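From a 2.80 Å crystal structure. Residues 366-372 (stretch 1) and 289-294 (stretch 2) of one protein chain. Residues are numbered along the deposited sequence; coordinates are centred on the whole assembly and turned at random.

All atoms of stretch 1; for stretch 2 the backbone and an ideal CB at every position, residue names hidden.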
ATOM      1  N   ASN A 366     -21.489  12.279   6.037  1.00 51.92           N
ATOM      2  CA  ASN A 366     -22.836  12.094   5.532  1.00 49.16           C
ATOM      3  C   ASN A 366     -22.703  11.552   4.114  1.00 47.25           C
ATOM      4  O   ASN A 366     -22.308  12.269   3.196  1.00 47.23           O
ATOM      5  CB  ASN A 366     -23.585  13.418   5.502  1.00 50.13           C
ATOM      6  CG  ASN A 366     -25.028  13.247   5.114  1.00 50.44           C
ATOM      7  OD1 ASN A 366     -25.351  12.523   4.164  1.00 49.67           O
ATOM      8  ND2 ASN A 366     -25.914  13.911   5.844  1.00 50.65           N
ATOM      9  N   PRO A 367     -23.027  10.272   3.915  1.00 45.39           N
ATOM     10  CA  PRO A 367     -22.932   9.652   2.596  1.00 43.43           C
ATOM     11  C   PRO A 367     -23.499  10.500   1.474  1.00 41.86           C
ATOM     12  O   PRO A 367     -22.827  10.762   0.487  1.00 42.66           O
ATOM     13  CB  PRO A 367     -23.703   8.355   2.774  1.00 43.50           C
ATOM     14  CG  PRO A 367     -23.409   8.002   4.191  1.00 44.89           C
ATOM     15  CD  PRO A 367     -23.566   9.322   4.904  1.00 45.08           C
ATOM     16  N   TRP A 368     -24.739  10.938   1.632  1.00 40.90           N
ATOM     17  CA  TRP A 368     -25.388  11.726   0.600  1.00 39.59           C
ATOM     18  C   TRP A 368     -24.773  13.100   0.402  1.00 39.59           C
ATOM     19  O   TRP A 368     -24.616  13.551  -0.728  1.00 38.89           O
ATOM     20  CB  TRP A 368     -26.877  11.834   0.910  1.00 37.82           C
ATOM     21  CG  TRP A 368     -27.464  10.497   1.172  1.00 35.74           C
ATOM     22  CD1 TRP A 368     -27.694   9.939   2.389  1.00 34.41           C
ATOM     23  CD2 TRP A 368     -27.779   9.488   0.196  1.00 35.51           C
ATOM     24  NE1 TRP A 368     -28.126   8.641   2.240  1.00 35.31           N
ATOM     25  CE2 TRP A 368     -28.187   8.337   0.906  1.00 34.62           C
ATOM     26  CE3 TRP A 368     -27.752   9.445  -1.208  1.00 35.33           C
ATOM     27  CZ2 TRP A 368     -28.564   7.149   0.264  1.00 33.29           C
ATOM     28  CZ3 TRP A 368     -28.129   8.262  -1.851  1.00 34.99           C
ATOM     29  CH2 TRP A 368     -28.528   7.131  -1.110  1.00 34.73           C
ATOM     30  N   LYS A 369     -24.425  13.766   1.493  1.00 40.09           N
ATOM     31  CA  LYS A 369     -23.812  15.080   1.387  1.00 42.13           C
ATOM     32  C   LYS A 369     -22.470  14.948   0.686  1.00 42.21           C
ATOM     33  O   LYS A 369     -22.155  15.689  -0.247  1.00 42.65           O
ATOM     34  CB  LYS A 369     -23.624  15.698   2.776  1.00 43.70           C
ATOM     35  CG  LYS A 369     -24.756  16.622   3.176  1.00 46.34           C
ATOM     36  CD  LYS A 369     -24.620  17.125   4.600  1.00 49.33           C
ATOM     37  CE  LYS A 369     -25.511  18.351   4.822  1.00 51.58           C
ATOM     38  NZ  LYS A 369     -26.906  18.168   4.292  1.00 52.34           N
ATOM     39  N   GLN A 370     -21.693  13.978   1.145  1.00 42.16           N
ATOM     40  CA  GLN A 370     -20.376  13.695   0.605  1.00 42.04           C
ATOM     41  C   GLN A 370     -20.484  13.373  -0.887  1.00 41.80           C
ATOM     42  O   GLN A 370     -19.785  13.955  -1.719  1.00 41.06           O
ATOM     43  CB  GLN A 370     -19.779  12.502   1.358  1.00 42.69           C
ATOM     44  CG  GLN A 370     -18.273  12.518   1.470  1.00 43.76           C
ATOM     45  CD  GLN A 370     -17.789  13.554   2.449  1.00 43.89           C
ATOM     46  OE1 GLN A 370     -16.589  13.772   2.605  1.00 44.55           O
ATOM     47  NE2 GLN A 370     -18.727  14.201   3.122  1.00 44.22           N
ATOM     48  N   GLN A 371     -21.370  12.436  -1.208  1.00 42.09           N
ATOM     49  CA  GLN A 371     -21.601  12.010  -2.581  1.00 43.26           C
ATOM     50  C   GLN A 371     -21.892  13.190  -3.497  1.00 45.08           C
ATOM     51  O   GLN A 371     -21.357  13.280  -4.605  1.00 45.52           O
ATOM     52  CB  GLN A 371     -22.782  11.036  -2.635  1.00 41.83           C
ATOM     53  CG  GLN A 371     -23.201  10.656  -4.043  1.00 41.93           C
ATOM     54  CD  GLN A 371     -24.363   9.684  -4.071  1.00 41.52           C
ATOM     55  OE1 GLN A 371     -24.263   8.567  -3.572  1.00 41.78           O
ATOM     56  NE2 GLN A 371     -25.474  10.108  -4.659  1.00 41.19           N
ATOM     57  N   GLU A 372     -22.740  14.094  -3.020  1.00 46.82           N
ATOM     58  CA  GLU A 372     -23.149  15.254  -3.797  1.00 48.17           C
ATOM     59  C   GLU A 372     -22.090  16.335  -3.943  1.00 47.21           C
ATOM     60  O   GLU A 372     -22.106  17.093  -4.912  1.00 46.90           O
ATOM     61  CB  GLU A 372     -24.415  15.852  -3.193  1.00 50.97           C
ATOM     62  CG  GLU A 372     -24.996  16.985  -4.001  1.00 56.22           C
ATOM     63  CD  GLU A 372     -26.453  17.229  -3.676  1.00 59.25           C
ATOM     64  OE1 GLU A 372     -27.260  16.294  -3.878  1.00 61.15           O
ATOM     65  OE2 GLU A 372     -26.791  18.346  -3.224  1.00 61.14           O
ATOM     66  N   UNK A 289     -24.606  -1.880  -1.977  1.00 40.99           N
ATOM     67  CA  UNK A 289     -25.118  -1.185  -0.816  1.00 40.75           C
ATOM     68  C   UNK A 289     -26.098  -0.224  -1.480  1.00 41.12           C
ATOM     69  O   UNK A 289     -26.092  -0.098  -2.702  1.00 42.53           O
ATOM     70  CB  UNK A 289     -24.041  -0.500   0.028  1.00 40.75           C
ATOM     71  N   UNK A 290     -26.937   0.469  -0.728  1.00 39.61           N
ATOM     72  CA  UNK A 290     -27.861   1.361  -1.414  1.00 39.47           C
ATOM     73  C   UNK A 290     -27.357   2.751  -1.772  1.00 37.54           C
ATOM     74  O   UNK A 290     -28.091   3.541  -2.356  1.00 37.21           O
ATOM     75  CB  UNK A 290     -29.109   1.521  -0.543  1.00 39.47           C
ATOM     76  N   UNK A 291     -26.107   3.037  -1.433  1.00 36.62           N
ATOM     77  CA  UNK A 291     -25.503   4.343  -1.663  1.00 36.01           C
ATOM     78  C   UNK A 291     -24.586   4.407  -2.879  1.00 35.66           C
ATOM     79  O   UNK A 291     -23.511   3.810  -2.888  1.00 36.42           O
ATOM     80  CB  UNK A 291     -24.713   4.759  -0.420  1.00 36.01           C
ATOM     81  N   UNK A 292     -24.989   5.164  -3.909  1.00 34.49           N
ATOM     82  CA  UNK A 292     -24.242   5.339  -5.160  1.00 33.58           C
ATOM     83  C   UNK A 292     -22.726   5.558  -5.061  1.00 31.54           C
ATOM     84  O   UNK A 292     -21.954   4.852  -5.708  1.00 29.51           O
ATOM     85  CB  UNK A 292     -24.840   6.534  -5.906  1.00 33.58           C
ATOM     86  N   UNK A 293     -22.301   6.530  -4.259  1.00 30.72           N
ATOM     87  CA  UNK A 293     -20.877   6.814  -4.127  1.00 30.23           C
ATOM     88  C   UNK A 293     -20.096   5.648  -3.529  1.00 30.83           C
ATOM     89  O   UNK A 293     -18.960   5.395  -3.930  1.00 30.09           O
ATOM     90  CB  UNK A 293     -20.676   8.062  -3.265  1.00 30.23           C
ATOM     91  N   UNK A 294     -20.703   4.948  -2.570  1.00 30.35           N
ATOM     92  CA  UNK A 294     -20.063   3.799  -1.934  1.00 29.66           C
ATOM     93  C   UNK A 294     -19.978   2.653  -2.942  1.00 29.55           C
ATOM     94  O   UNK A 294     -18.945   2.015  -3.079  1.00 29.66           O
ATOM     95  CB  UNK A 294     -20.830   3.367  -0.682  1.00 29.66           C
TER

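Stretch 1 presents one face of a helix, with Pro367, Trp368 and Gln371 turned to the second stretch.

Position 289 lies beyond reach of this face: nothing of stretch 1 comes within 5.5 Å of its ideal CB, and its extended backbone (phi/psi -84/170) suits most residues. The deposited residue is Thr289, which makes no contact here.

At position 290 the CB direction is sideways, and again nothing of stretch 1 lies within 5.5 Å. Phi/psi of -85/0 is open to any ordinary residue, so glycine is allowed but not demanded. Gly290 is found, and its contact is made by the backbone: its O lies 3.8 Å from Trp368 CH2.

The CB of position 291 points sideways, yet Trp368 CH2 is 4.5 Å and Pro367 CB 4.9 Å away, both apolar. A flat or long apolar side chain, such as leucine, methionine or an aromatic, could swing towards them. As the residue just before a helix, the position might also suit serine, threonine, aspartate or asparagine. The residue is Tyr291. With chi1 at -54° (m), the Tyr291 ring and the Trp368 six-membered ring are near parallel, planes at 30° and centroids 4.8 Å apart, but slid so that they barely overlap. Trp368 CZ2 sits over one face of the tyrosine ring, while Pro367 CB packs 3.4 Å from Tyr291 CD2.

Position 292 begins a helix, with phi/psi of -43/-53 and a CB pointing toward stretch 1. The ideal CB is only 3.1 Å from Gln371 OE1, so there is little room in that direction; a compact residue such as alanine, serine or proline suits. Proline fits the first turn well, where its lack of an N-H costs no helical hydrogen bond. Pro292 is the deposited residue, its CD 3.7 Å from Trp368 CZ3.

At position 293 the CB again points toward stretch 1, 3.6 Å from Gln371 OE1 and 5.1 Å from Pro367 O. The backbone N is well placed to donate to that glutamine, which disfavours proline; the ideal CB is also 3.7 Å from Gln371 CB and CG, so an aliphatic side chain such as valine, leucine or isoleucine would pack there. Ile293 donates from N to Gln371 OE1 at 2.9 Å and 152°, tying the two helices together.

Position 294 is helical, its CB sideways and free of stretch 1, so many residues would do. The side chain of Ile294 comes no closer than 5.3 Å, from CG1 to Pro367 CB.

Stretch 2 (289-294) TGYPII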
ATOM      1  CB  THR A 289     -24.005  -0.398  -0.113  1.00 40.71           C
ATOM      2  OG1 THR A 289     -24.435  -0.058   1.203  1.00 43.60           O
ATOM      3  CG2 THR A 289     -23.692   0.895  -0.851  1.00 40.04           C
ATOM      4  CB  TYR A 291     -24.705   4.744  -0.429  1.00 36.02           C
ATOM      5  CG  TYR A 291     -25.505   4.709   0.846  1.00 35.20           C
ATOM      6  CD1 TYR A 291     -26.121   3.533   1.280  1.00 34.87           C
ATOM      7  CD2 TYR A 291     -25.663   5.854   1.614  1.00 35.54           C
ATOM      8  CE1 TYR A 291     -26.875   3.501   2.445  1.00 33.45           C
ATOM      9  CE2 TYR A 291     -26.417   5.834   2.782  1.00 35.24           C
ATOM     10  CZ  TYR A 291     -27.020   4.653   3.188  1.00 34.64           C
ATOM     11  OH  TYR A 291     -27.773   4.627   4.335  1.00 35.49           O
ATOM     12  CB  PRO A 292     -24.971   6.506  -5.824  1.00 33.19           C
ATOM     13  CG  PRO A 292     -26.387   6.206  -5.456  1.00 33.16           C
ATOM     14  CD  PRO A 292     -26.271   5.885  -3.974  1.00 33.25           C
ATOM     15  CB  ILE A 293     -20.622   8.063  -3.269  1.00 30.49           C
ATOM     16  CG1 ILE A 293     -19.171   8.502  -3.431  1.00 30.04           C
ATOM     17  CG2 ILE A 293     -20.902   7.769  -1.801  1.00 29.03           C
ATOM     18  CD1 ILE A 293     -18.792   8.759  -4.863  1.00 31.56           C
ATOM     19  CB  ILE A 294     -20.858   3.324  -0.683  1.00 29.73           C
ATOM     20  CG1 ILE A 294     -21.001   4.476   0.318  1.00 29.26           C
ATOM     21  CG2 ILE A 294     -20.150   2.149  -0.018  1.00 27.16           C
ATOM     22  CD1 ILE A 294     -19.686   5.012   0.860  1.00 27.85           C
TER
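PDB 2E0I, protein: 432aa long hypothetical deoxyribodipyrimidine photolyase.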